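Local atomic coordinates of alkylpurine DNA glycosylase AlkC (Pseudomonas fluorescens, PDB entry 5VHV), a protein that removes alkylated purine bases from damaged DNA by hydrolysis, opening base excision repair without flipping the lesion out of the double helix. Residues A[12-20]-A[30-38]; A[267-278]-A[319-330]. All coordinates share one frame; numbering follows the deposited sequence.

The two contacts belong to different parts of AlkC: contact 1 packs two helices near the start of the helical, HEAT-like region, and contact 2 pairs two strands of the C-terminal Ig-like beta domain. Their centres are 51 Å apart and their nearest atoms about 26 Å, so they do not touch. Contact 2 comes within about 4 Å of the bound DNA at its nearest atom, contact 1 only within about 12 Å. A bound polyether, held by L5, G82, F83, L86 and W160, lies about 13 Å from the side chain of I17 in contact 1 and about 14 Å from that of R329 in contact 2. I17 also packs on V84, in the loop that carries G82 and F83.

Contact 1: A[12-20]-A[30-38]; sequences ERLQHIASE and AKGFLKHAK
Helices 12-20 and 30-38, which meet through A18, L14, F33 and L34, run nearly antiparallel, their axes 9.8 Å apart with 152° between directions. This is a helical hairpin in the HEAT-like superhelix of the AlkC/AlkD family. The helices come nearest at A18 and A30, where two methyl groups face each other; alanine suits both places because its single methyl fits where the backbones come this near (CA to CA 5.4 Å). F33 spreads its ring along one flank of the seam. A first torsion of 164° swings CG to the far side of the backbone N and carries the ring across, so that CD2 touches A18 CB at 3.8 Å and CZ meets I17 CG2 at 4.0 Å. Its CE2 corner points at L14 O, 3.6 Å away and near the ring plane, so the slightly positive rim faces a carbonyl already bonded to A18 N. The F33 side chain also touches S56 of helix 46-60; an alanine here would probably open a gap between the three helices and deprive I17 and A18 of their aromatic partner. L34, with its branched end, covers the other flank, its CD2 lying 3.9 Å from L14 CB. L14 itself reaches on toward A37 and K38, where its CD1 lies 4.1 Å from A37 CB and 3.9 Å from the aliphatic K38 CG.

Contact 2: A[267-278]-A[319-330]; sequences LGERINLSFTLE and QQHIRREQHIRD
R270 lays its guanidinium flat on the imidazole of H327, centres 3.6 Å apart and planes only 5° from parallel. A bend at chi2 (80°) turns the arginine back over the ring from strand 270-278. The opposite face of H327 is covered by R329, whose CD sits over the ring centre while its NH1 bonds to H327 O at 3.0 Å. Beside the stack, a water accepts from R270 NE and donates to E325 OE1, joining opposite charges too far apart for a direct salt bridge. On the same face of the sheet, T276 OG1 and H321 ND1 share a hydrogen bond of 3.0 Å. The side chains of I271, L273, F275, L277 and I322 make an apolar patch on the other face, with Q320, R324 and Q326 among them: I322 sets its CB over the face of the F275 ring, 4.1 Å from the centroid in a CH-pi contact, and its CD1 meets L277 CD1 at 3.8 Å.

An antiparallel ladder fixes these pairs, running from L277 and Q320 to I271 and Q326. Past the strand ends, G268 N continues it to I328 O at 2.7 Å; the backbone angles of G268 would jam a CB against the preceding carbonyl, hence glycine. Strand 319-327 lies at an edge of the sheet, with 270-279 as its neighbour. Strand 270-279 pairs on its other side with 253-265, and F275 packs on V289 and I322 on L309 across the sandwich. Lying between R270 and R329, H327 would probably be less readily protonated, and a neutral ring would suit the stack.

Contact 1: A[12-20]-A[30-38]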
loop_
_atom_site.group_PDB
_atom_site.type_symbol
_atom_site.label_atom_id
_atom_site.label_comp_id
_atom_site.label_asym_id
_atom_site.label_seq_id
_atom_site.Cartn_x
_atom_site.Cartn_y
_atom_site.Cartn_z
ATOM N N GLU A 12 -25.135 -1.360 -15.238
ATOM C CA GLU A 12 -25.236 0.037 -15.642
ATOM C C GLU A 12 -23.886 0.571 -16.123
ATOM O O GLU A 12 -23.822 1.289 -17.131
ATOM C CB GLU A 12 -25.777 0.873 -14.478
ATOM C CG GLU A 12 -27.247 0.607 -14.084
ATOM C CD GLU A 12 -27.526 -0.775 -13.447
ATOM O OE1 GLU A 12 -26.609 -1.422 -12.876
ATOM O OE2 GLU A 12 -28.699 -1.217 -13.515
ATOM N N ARG A 13 -22.794 0.229 -15.421
ATOM C CA ARG A 13 -21.464 0.646 -15.869
ATOM C C ARG A 13 -21.082 -0.012 -17.188
ATOM O O ARG A 13 -20.454 0.626 -18.044
ATOM C CB ARG A 13 -20.400 0.320 -14.807
ATOM C CG ARG A 13 -19.016 0.994 -15.058
ATOM C CD ARG A 13 -18.952 2.438 -14.542
ATOM N NE ARG A 13 -19.182 2.484 -13.107
ATOM C CZ ARG A 13 -19.249 3.587 -12.366
ATOM N NH1 ARG A 13 -19.039 4.782 -12.896
ATOM N NH2 ARG A 13 -19.512 3.489 -11.069
ATOM N N LEU A 14 -21.401 -1.298 -17.361
ATOM C CA LEU A 14 -21.100 -1.944 -18.635
ATOM C C LEU A 14 -21.857 -1.265 -19.768
ATOM O O LEU A 14 -21.321 -1.088 -20.866
ATOM C CB LEU A 14 -21.436 -3.434 -18.582
ATOM C CG LEU A 14 -20.732 -4.272 -17.512
ATOM C CD1 LEU A 14 -21.344 -5.684 -17.451
ATOM C CD2 LEU A 14 -19.229 -4.329 -17.785
ATOM N N GLN A 15 -23.102 -0.859 -19.513
ATOM C CA GLN A 15 -23.863 -0.138 -20.532
ATOM C C GLN A 15 -23.217 1.201 -20.849
ATOM O O GLN A 15 -23.187 1.621 -22.012
ATOM C CB GLN A 15 -25.310 0.037 -20.073
ATOM C CG GLN A 15 -26.058 -1.282 -20.028
ATOM C CD GLN A 15 -27.388 -1.198 -19.315
ATOM O OE1 GLN A 15 -27.703 -0.203 -18.651
ATOM N NE2 GLN A 15 -28.177 -2.256 -19.442
ATOM N N HIS A 16 -22.687 1.886 -19.829
ATOM C CA HIS A 16 -21.976 3.143 -20.060
ATOM C C HIS A 16 -20.736 2.920 -20.918
ATOM O O HIS A 16 -20.486 3.675 -21.871
ATOM C CB HIS A 16 -21.624 3.779 -18.706
ATOM C CG HIS A 16 -20.446 4.716 -18.718
ATOM N ND1 HIS A 16 -20.510 6.004 -19.214
ATOM C CD2 HIS A 16 -19.195 4.576 -18.207
ATOM C CE1 HIS A 16 -19.337 6.597 -19.049
ATOM N NE2 HIS A 16 -18.522 5.751 -18.440
ATOM N N ILE A 17 -19.965 1.873 -20.617
ATOM C CA ILE A 17 -18.781 1.560 -21.411
ATOM C C ILE A 17 -19.179 1.299 -22.860
ATOM O O ILE A 17 -18.540 1.787 -23.802
ATOM C CB ILE A 17 -18.027 0.357 -20.804
ATOM C CG1 ILE A 17 -17.447 0.708 -19.420
ATOM C CG2 ILE A 17 -16.863 -0.080 -21.714
ATOM C CD1 ILE A 17 -16.965 -0.489 -18.621
ATOM N N ALA A 18 -20.225 0.499 -23.061
ATOM C CA ALA A 18 -20.664 0.198 -24.421
ATOM C C ALA A 18 -21.112 1.459 -25.156
ATOM O O ALA A 18 -20.823 1.629 -26.344
ATOM C CB ALA A 18 -21.803 -0.826 -24.397
ATOM N N SER A 19 -21.842 2.348 -24.476
ATOM C CA SER A 19 -22.309 3.566 -25.132
ATOM C C SER A 19 -21.143 4.459 -25.536
ATOM O O SER A 19 -21.142 5.044 -26.631
ATOM C CB SER A 19 -23.265 4.328 -24.211
ATOM O OG SER A 19 -24.379 3.520 -23.877
ATOM N N GLU A 20 -20.142 4.586 -24.669
ATOM C CA GLU A 20 -18.993 5.410 -25.021
ATOM C C GLU A 20 -18.143 4.739 -26.098
ATOM O O GLU A 20 -17.551 5.431 -26.936
ATOM C CB GLU A 20 -18.175 5.707 -23.768
ATOM C CG GLU A 20 -18.944 6.531 -22.718
ATOM C CD GLU A 20 -19.479 7.846 -23.238
ATOM O OE1 GLU A 20 -18.820 8.488 -24.078
ATOM O OE2 GLU A 20 -20.579 8.240 -22.803
ATOM N N ALA A 30 -22.059 -3.483 -29.645
ATOM C CA ALA A 30 -22.394 -3.269 -28.238
ATOM C C ALA A 30 -23.194 -4.437 -27.676
ATOM O O ALA A 30 -22.986 -4.849 -26.526
ATOM C CB ALA A 30 -23.180 -1.967 -28.065
ATOM N N LYS A 31 -24.125 -4.972 -28.471
ATOM C CA LYS A 31 -24.949 -6.085 -28.013
ATOM C C LYS A 31 -24.091 -7.304 -27.704
ATOM O O LYS A 31 -24.302 -7.981 -26.693
ATOM C CB LYS A 31 -26.003 -6.407 -29.074
ATOM C CG LYS A 31 -26.767 -7.698 -28.874
ATOM C CD LYS A 31 -27.976 -7.753 -29.828
ATOM C CE LYS A 31 -28.104 -9.107 -30.500
ATOM N NZ LYS A 31 -29.281 -9.180 -31.429
ATOM N N GLY A 32 -23.121 -7.603 -28.573
ATOM C CA GLY A 32 -22.226 -8.721 -28.320
ATOM C C GLY A 32 -21.327 -8.478 -27.125
ATOM O O GLY A 32 -21.057 -9.394 -26.344
ATOM N N PHE A 33 -20.871 -7.233 -26.955
ATOM C CA PHE A 33 -20.038 -6.892 -25.812
ATOM C C PHE A 33 -20.788 -7.127 -24.516
ATOM O O PHE A 33 -20.263 -7.748 -23.581
ATOM C CB PHE A 33 -19.580 -5.439 -25.918
ATOM C CG PHE A 33 -19.044 -4.873 -24.627
ATOM C CD1 PHE A 33 -17.743 -5.137 -24.227
ATOM C CD2 PHE A 33 -19.832 -4.053 -23.835
ATOM C CE1 PHE A 33 -17.248 -4.604 -23.052
ATOM C CE2 PHE A 33 -19.343 -3.529 -22.649
ATOM C CZ PHE A 33 -18.040 -3.813 -22.264
ATOM N N LEU A 34 -22.034 -6.641 -24.449
ATOM C CA LEU A 34 -22.813 -6.777 -23.228
ATOM C C LEU A 34 -23.121 -8.241 -22.940
ATOM O O LEU A 34 -23.029 -8.682 -21.785
ATOM C CB LEU A 34 -24.106 -5.950 -23.340
ATOM C CG LEU A 34 -23.879 -4.426 -23.271
ATOM C CD1 LEU A 34 -25.155 -3.679 -23.624
ATOM C CD2 LEU A 34 -23.386 -3.997 -21.897
ATOM N N LYS A 35 -23.484 -9.010 -23.974
ATOM C CA LYS A 35 -23.746 -10.428 -23.772
ATOM C C LYS A 35 -22.527 -11.123 -23.172
ATOM O O LYS A 35 -22.641 -11.909 -22.223
ATOM C CB LYS A 35 -24.136 -11.089 -25.091
ATOM C CG LYS A 35 -24.484 -12.550 -24.940
ATOM C CD LYS A 35 -24.929 -13.145 -26.276
ATOM C CE LYS A 35 -25.321 -14.606 -26.147
ATOM N NZ LYS A 35 -25.639 -15.180 -27.488
ATOM N N HIS A 36 -21.347 -10.841 -23.728
ATOM C CA HIS A 36 -20.107 -11.475 -23.278
ATOM C C HIS A 36 -19.738 -11.044 -21.862
ATOM O O HIS A 36 -19.339 -11.869 -21.029
ATOM C CB HIS A 36 -19.001 -11.110 -24.272
ATOM C CG HIS A 36 -17.751 -11.935 -24.160
ATOM N ND1 HIS A 36 -16.857 -11.777 -23.131
ATOM C CD2 HIS A 36 -17.234 -12.902 -24.958
ATOM C CE1 HIS A 36 -15.842 -12.599 -23.295
ATOM N NE2 HIS A 36 -16.036 -13.289 -24.403
ATOM N N ALA A 37 -19.845 -9.749 -21.579
ATOM C CA ALA A 37 -19.424 -9.229 -20.285
ATOM C C ALA A 37 -20.356 -9.664 -19.152
ATOM O O ALA A 37 -19.892 -9.879 -18.022
ATOM C CB ALA A 37 -19.353 -7.708 -20.344
ATOM N N LYS A 38 -21.649 -9.833 -19.435
ATOM C CA LYS A 38 -22.627 -10.063 -18.380
ATOM C C LYS A 38 -22.702 -11.508 -17.919
ATOM O O LYS A 38 -23.313 -11.776 -16.876
ATOM C CB LYS A 38 -24.014 -9.596 -18.847
ATOM C CG LYS A 38 -24.097 -8.087 -18.918
ATOM C CD LYS A 38 -25.531 -7.567 -19.029
ATOM C CE LYS A 38 -26.176 -7.915 -20.328
ATOM N NZ LYS A 38 -27.560 -7.311 -20.430
HETATM O O HOH W 1 -27.508 -4.915 -20.925
#

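Contact 2: A[267-278]-A[319-330]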
loop_
_atom_site.group_PDB
_atom_site.type_symbol
_atom_site.label_atom_id
_atom_site.label_comp_id
_atom_site.label_asym_id
_atom_site.label_seq_id
_atom_site.Cartn_x
_atom_site.Cartn_y
_atom_site.Cartn_z
ATOM N N LEU A 267 -16.473 -9.725 23.862
ATOM C CA LEU A 267 -16.222 -9.311 22.497
ATOM C C LEU A 267 -17.228 -8.240 22.099
ATOM O O LEU A 267 -18.426 -8.356 22.386
ATOM C CB LEU A 267 -16.313 -10.526 21.576
ATOM C CG LEU A 267 -15.625 -10.515 20.218
ATOM C CD1 LEU A 267 -14.189 -10.059 20.304
ATOM C CD2 LEU A 267 -15.686 -11.915 19.598
ATOM N N GLY A 268 -16.733 -7.184 21.463
ATOM C CA GLY A 268 -17.522 -6.034 21.104
ATOM C C GLY A 268 -17.283 -4.814 21.964
ATOM O O GLY A 268 -17.677 -3.707 21.559
ATOM N N GLU A 269 -16.681 -4.980 23.144
ATOM C CA GLU A 269 -16.436 -3.870 24.050
ATOM C C GLU A 269 -15.106 -3.184 23.716
ATOM O O GLU A 269 -14.324 -3.647 22.884
ATOM C CB GLU A 269 -16.415 -4.347 25.503
ATOM C CG GLU A 269 -17.736 -4.819 26.070
ATOM C CD GLU A 269 -17.560 -5.297 27.532
ATOM O OE1 GLU A 269 -17.803 -6.477 27.814
ATOM O OE2 GLU A 269 -17.121 -4.491 28.387
ATOM N N ARG A 270 -14.858 -2.069 24.387
ATOM C CA ARG A 270 -13.604 -1.337 24.272
ATOM C C ARG A 270 -12.712 -1.593 25.471
ATOM O O ARG A 270 -13.182 -1.714 26.604
ATOM C CB ARG A 270 -13.845 0.176 24.197
ATOM C CG ARG A 270 -14.149 0.732 22.805
ATOM C CD ARG A 270 -15.571 0.519 22.378
ATOM N NE ARG A 270 -15.899 1.230 21.134
ATOM C CZ ARG A 270 -16.981 0.975 20.407
ATOM N NH1 ARG A 270 -17.839 0.039 20.791
ATOM N NH2 ARG A 270 -17.199 1.643 19.288
ATOM N N ILE A 271 -11.414 -1.599 25.217
ATOM C CA ILE A 271 -10.417 -1.504 26.269
ATOM C C ILE A 271 -9.814 -0.116 26.218
ATOM O O ILE A 271 -9.888 0.581 25.207
ATOM C CB ILE A 271 -9.321 -2.575 26.150
ATOM C CG1 ILE A 271 -8.548 -2.417 24.827
ATOM C CG2 ILE A 271 -9.964 -3.940 26.266
ATOM C CD1 ILE A 271 -7.230 -3.197 24.766
ATOM N N ASN A 272 -9.220 0.287 27.341
ATOM C CA ASN A 272 -8.564 1.584 27.481
ATOM C C ASN A 272 -7.182 1.355 28.066
ATOM O O ASN A 272 -7.050 0.932 29.221
ATOM C CB ASN A 272 -9.364 2.515 28.374
ATOM C CG ASN A 272 -10.763 2.739 27.858
ATOM O OD1 ASN A 272 -11.004 3.667 27.090
ATOM N ND2 ASN A 272 -11.690 1.872 28.252
ATOM N N LEU A 273 -6.165 1.648 27.275
ATOM C CA LEU A 273 -4.776 1.599 27.705
ATOM C C LEU A 273 -4.362 2.991 28.166
ATOM O O LEU A 273 -4.509 3.963 27.419
ATOM C CB LEU A 273 -3.885 1.138 26.548
ATOM C CG LEU A 273 -2.382 1.303 26.736
ATOM C CD1 LEU A 273 -1.845 0.454 27.897
ATOM C CD2 LEU A 273 -1.669 0.906 25.440
ATOM N N SER A 274 -3.846 3.101 29.388
ATOM C CA SER A 274 -3.364 4.405 29.812
ATOM C C SER A 274 -2.152 4.258 30.724
ATOM O O SER A 274 -1.975 3.242 31.400
ATOM C CB SER A 274 -4.473 5.221 30.502
ATOM O OG SER A 274 -4.920 4.624 31.709
ATOM N N PHE A 275 -1.305 5.278 30.688
ATOM C CA PHE A 275 -0.120 5.383 31.532
ATOM C C PHE A 275 0.421 6.805 31.405
ATOM O O PHE A 275 0.012 7.581 30.529
ATOM C CB PHE A 275 0.946 4.360 31.136
ATOM C CG PHE A 275 1.325 4.419 29.682
ATOM C CD1 PHE A 275 0.581 3.737 28.729
ATOM C CD2 PHE A 275 2.408 5.183 29.259
ATOM C CE1 PHE A 275 0.924 3.792 27.375
ATOM C CE2 PHE A 275 2.749 5.243 27.916
ATOM C CZ PHE A 275 2.001 4.546 26.973
ATOM N N THR A 276 1.365 7.120 32.280
ATOM C CA THR A 276 2.050 8.401 32.310
ATOM C C THR A 276 3.549 8.154 32.182
ATOM O O THR A 276 4.090 7.257 32.838
ATOM C CB THR A 276 1.735 9.139 33.611
ATOM O OG1 THR A 276 0.310 9.245 33.762
ATOM C CG2 THR A 276 2.359 10.538 33.611
ATOM N N LEU A 277 4.209 8.934 31.334
ATOM C CA LEU A 277 5.662 8.911 31.213
ATOM C C LEU A 277 6.222 10.148 31.890
ATOM O O LEU A 277 5.767 11.260 31.616
ATOM C CB LEU A 277 6.099 8.881 29.748
ATOM C CG LEU A 277 5.647 7.662 28.951
ATOM C CD1 LEU A 277 6.068 7.800 27.497
ATOM C CD2 LEU A 277 6.217 6.379 29.546
ATOM N N GLU A 278 7.192 9.952 32.775
ATOM C CA GLU A 278 7.884 11.041 33.444
ATOM C C GLU A 278 9.332 11.066 32.979
ATOM O O GLU A 278 10.062 10.086 33.166
ATOM C CB GLU A 278 7.823 10.881 34.959
ATOM C CG GLU A 278 8.587 11.981 35.716
ATOM C CD GLU A 278 8.955 11.582 37.127
ATOM O OE1 GLU A 278 9.842 12.238 37.717
ATOM O OE2 GLU A 278 8.365 10.612 37.642
ATOM N N GLN A 319 6.106 15.437 32.511
ATOM C CA GLN A 319 5.354 14.195 32.406
ATOM C C GLN A 319 4.269 14.345 31.350
ATOM O O GLN A 319 3.856 15.453 30.992
ATOM C CB GLN A 319 4.755 13.756 33.752
ATOM C CG GLN A 319 3.608 14.581 34.246
ATOM C CD GLN A 319 2.965 13.987 35.494
ATOM O OE1 GLN A 319 3.654 13.576 36.434
ATOM N NE2 GLN A 319 1.633 13.927 35.498
ATOM N N GLN A 320 3.832 13.207 30.822
ATOM C CA GLN A 320 2.869 13.189 29.732
ATOM C C GLN A 320 1.930 12.011 29.928
ATOM O O GLN A 320 2.382 10.864 29.975
ATOM C CB GLN A 320 3.574 13.076 28.377
ATOM C CG GLN A 320 2.628 12.999 27.204
ATOM C CD GLN A 320 1.845 14.272 27.033
ATOM O OE1 GLN A 320 2.404 15.364 27.105
ATOM N NE2 GLN A 320 0.537 14.148 26.842
ATOM N N HIS A 321 0.635 12.297 30.046
ATOM C CA HIS A 321 -0.381 11.256 30.067
ATOM C C HIS A 321 -0.588 10.725 28.663
ATOM O O HIS A 321 -0.601 11.485 27.689
ATOM C CB HIS A 321 -1.713 11.801 30.601
ATOM C CG HIS A 321 -1.660 12.318 32.002
ATOM N ND1 HIS A 321 -1.505 11.490 33.092
ATOM C CD2 HIS A 321 -1.775 13.572 32.498
ATOM C CE1 HIS A 321 -1.514 12.211 34.197
ATOM N NE2 HIS A 321 -1.676 13.477 33.864
ATOM N N ILE A 322 -0.767 9.415 28.559
ATOM C CA ILE A 322 -1.037 8.756 27.291
ATOM C C ILE A 322 -2.231 7.842 27.493
ATOM O O ILE A 322 -2.348 7.172 28.524
ATOM C CB ILE A 322 0.201 7.987 26.773
ATOM C CG1 ILE A 322 1.285 9.013 26.379
ATOM C CG2 ILE A 322 -0.161 7.096 25.591
ATOM C CD1 ILE A 322 2.615 8.436 26.020
ATOM N N ARG A 323 -3.133 7.831 26.518
ATOM C CA ARG A 323 -4.372 7.081 26.662
ATOM C C ARG A 323 -4.843 6.678 25.279
ATOM O O ARG A 323 -4.873 7.523 24.380
ATOM C CB ARG A 323 -5.443 7.918 27.368
ATOM C CG ARG A 323 -6.776 7.202 27.506
ATOM C CD ARG A 323 -7.770 8.049 28.293
ATOM N NE ARG A 323 -9.043 7.363 28.483
ATOM C CZ ARG A 323 -9.364 6.675 29.572
ATOM N NH1 ARG A 323 -8.501 6.581 30.578
ATOM N NH2 ARG A 323 -10.546 6.084 29.658
ATOM N N ARG A 324 -5.215 5.411 25.118
ATOM C CA ARG A 324 -5.736 4.912 23.851
ATOM C C ARG A 324 -6.863 3.930 24.110
ATOM O O ARG A 324 -6.680 2.952 24.838
ATOM C CB ARG A 324 -4.636 4.222 23.028
ATOM C CG ARG A 324 -5.102 3.529 21.742
ATOM C CD ARG A 324 -5.842 4.428 20.756
ATOM N NE ARG A 324 -5.123 5.679 20.463
ATOM C CZ ARG A 324 -4.056 5.784 19.671
ATOM N NH1 ARG A 324 -3.559 4.719 19.075
ATOM N NH2 ARG A 324 -3.479 6.966 19.499
ATOM N N GLU A 325 -8.017 4.198 23.510
ATOM C CA GLU A 325 -9.137 3.277 23.508
ATOM C C GLU A 325 -9.061 2.382 22.270
ATOM O O GLU A 325 -8.687 2.836 21.190
ATOM C CB GLU A 325 -10.423 4.104 23.550
ATOM C CG GLU A 325 -11.691 3.385 23.326
ATOM C CD GLU A 325 -12.813 4.382 23.195
ATOM O OE1 GLU A 325 -13.227 4.672 22.055
ATOM O OE2 GLU A 325 -13.232 4.921 24.235
ATOM N N GLN A 326 -9.368 1.092 22.433
ATOM C CA GLN A 326 -9.367 0.168 21.298
ATOM C C GLN A 326 -10.620 -0.686 21.338
ATOM O O GLN A 326 -10.989 -1.210 22.387
ATOM C CB GLN A 326 -8.112 -0.719 21.274
ATOM C CG GLN A 326 -7.897 -1.434 19.945
ATOM C CD GLN A 326 -6.654 -2.293 19.925
ATOM O OE1 GLN A 326 -5.623 -1.941 20.508
ATOM N NE2 GLN A 326 -6.758 -3.452 19.282
ATOM N N HIS A 327 -11.279 -0.799 20.196
ATOM C CA HIS A 327 -12.554 -1.500 20.080
ATOM C C HIS A 327 -12.268 -2.945 19.686
ATOM O O HIS A 327 -11.828 -3.212 18.566
ATOM C CB HIS A 327 -13.428 -0.784 19.059
ATOM C CG HIS A 327 -14.763 -1.423 18.813
ATOM N ND1 HIS A 327 -15.520 -1.118 17.704
ATOM C CD2 HIS A 327 -15.481 -2.331 19.521
ATOM C CE1 HIS A 327 -16.648 -1.804 17.736
ATOM N NE2 HIS A 327 -16.649 -2.552 18.826
ATOM N N ILE A 328 -12.474 -3.875 20.618
ATOM C CA ILE A 328 -12.130 -5.280 20.404
ATOM C C ILE A 328 -13.384 -6.006 19.924
ATOM O O ILE A 328 -14.286 -6.313 20.712
ATOM C CB ILE A 328 -11.573 -5.934 21.670
ATOM C CG1 ILE A 328 -10.440 -5.105 22.285
ATOM C CG2 ILE A 328 -11.108 -7.348 21.355
ATOM C CD1 ILE A 328 -9.204 -4.966 21.406
ATOM N N ARG A 329 -13.432 -6.300 18.630
ATOM C CA ARG A 329 -14.584 -6.958 18.040
ATOM C C ARG A 329 -14.101 -7.737 16.824
ATOM O O ARG A 329 -13.103 -7.376 16.208
ATOM C CB ARG A 329 -15.668 -5.944 17.664
ATOM C CG ARG A 329 -15.474 -5.216 16.340
ATOM C CD ARG A 329 -14.319 -4.225 16.371
ATOM N NE ARG A 329 -14.277 -3.420 15.155
ATOM C CZ ARG A 329 -13.338 -2.519 14.886
ATOM N NH1 ARG A 329 -12.356 -2.280 15.761
ATOM N NH2 ARG A 329 -13.382 -1.854 13.736
ATOM N N ASP A 330 -14.796 -8.818 16.498
ATOM C CA ASP A 330 -14.422 -9.591 15.323
ATOM C C ASP A 330 -14.573 -8.759 14.054
ATOM O O ASP A 330 -15.517 -7.981 13.894
ATOM C CB ASP A 330 -15.248 -10.869 15.238
ATOM C CG ASP A 330 -14.687 -11.979 16.112
ATOM O OD1 ASP A 330 -13.570 -11.834 16.653
ATOM O OD2 ASP A 330 -15.379 -12.988 16.283
HETATM O O HOH W 2 -13.745 2.729 20.380
#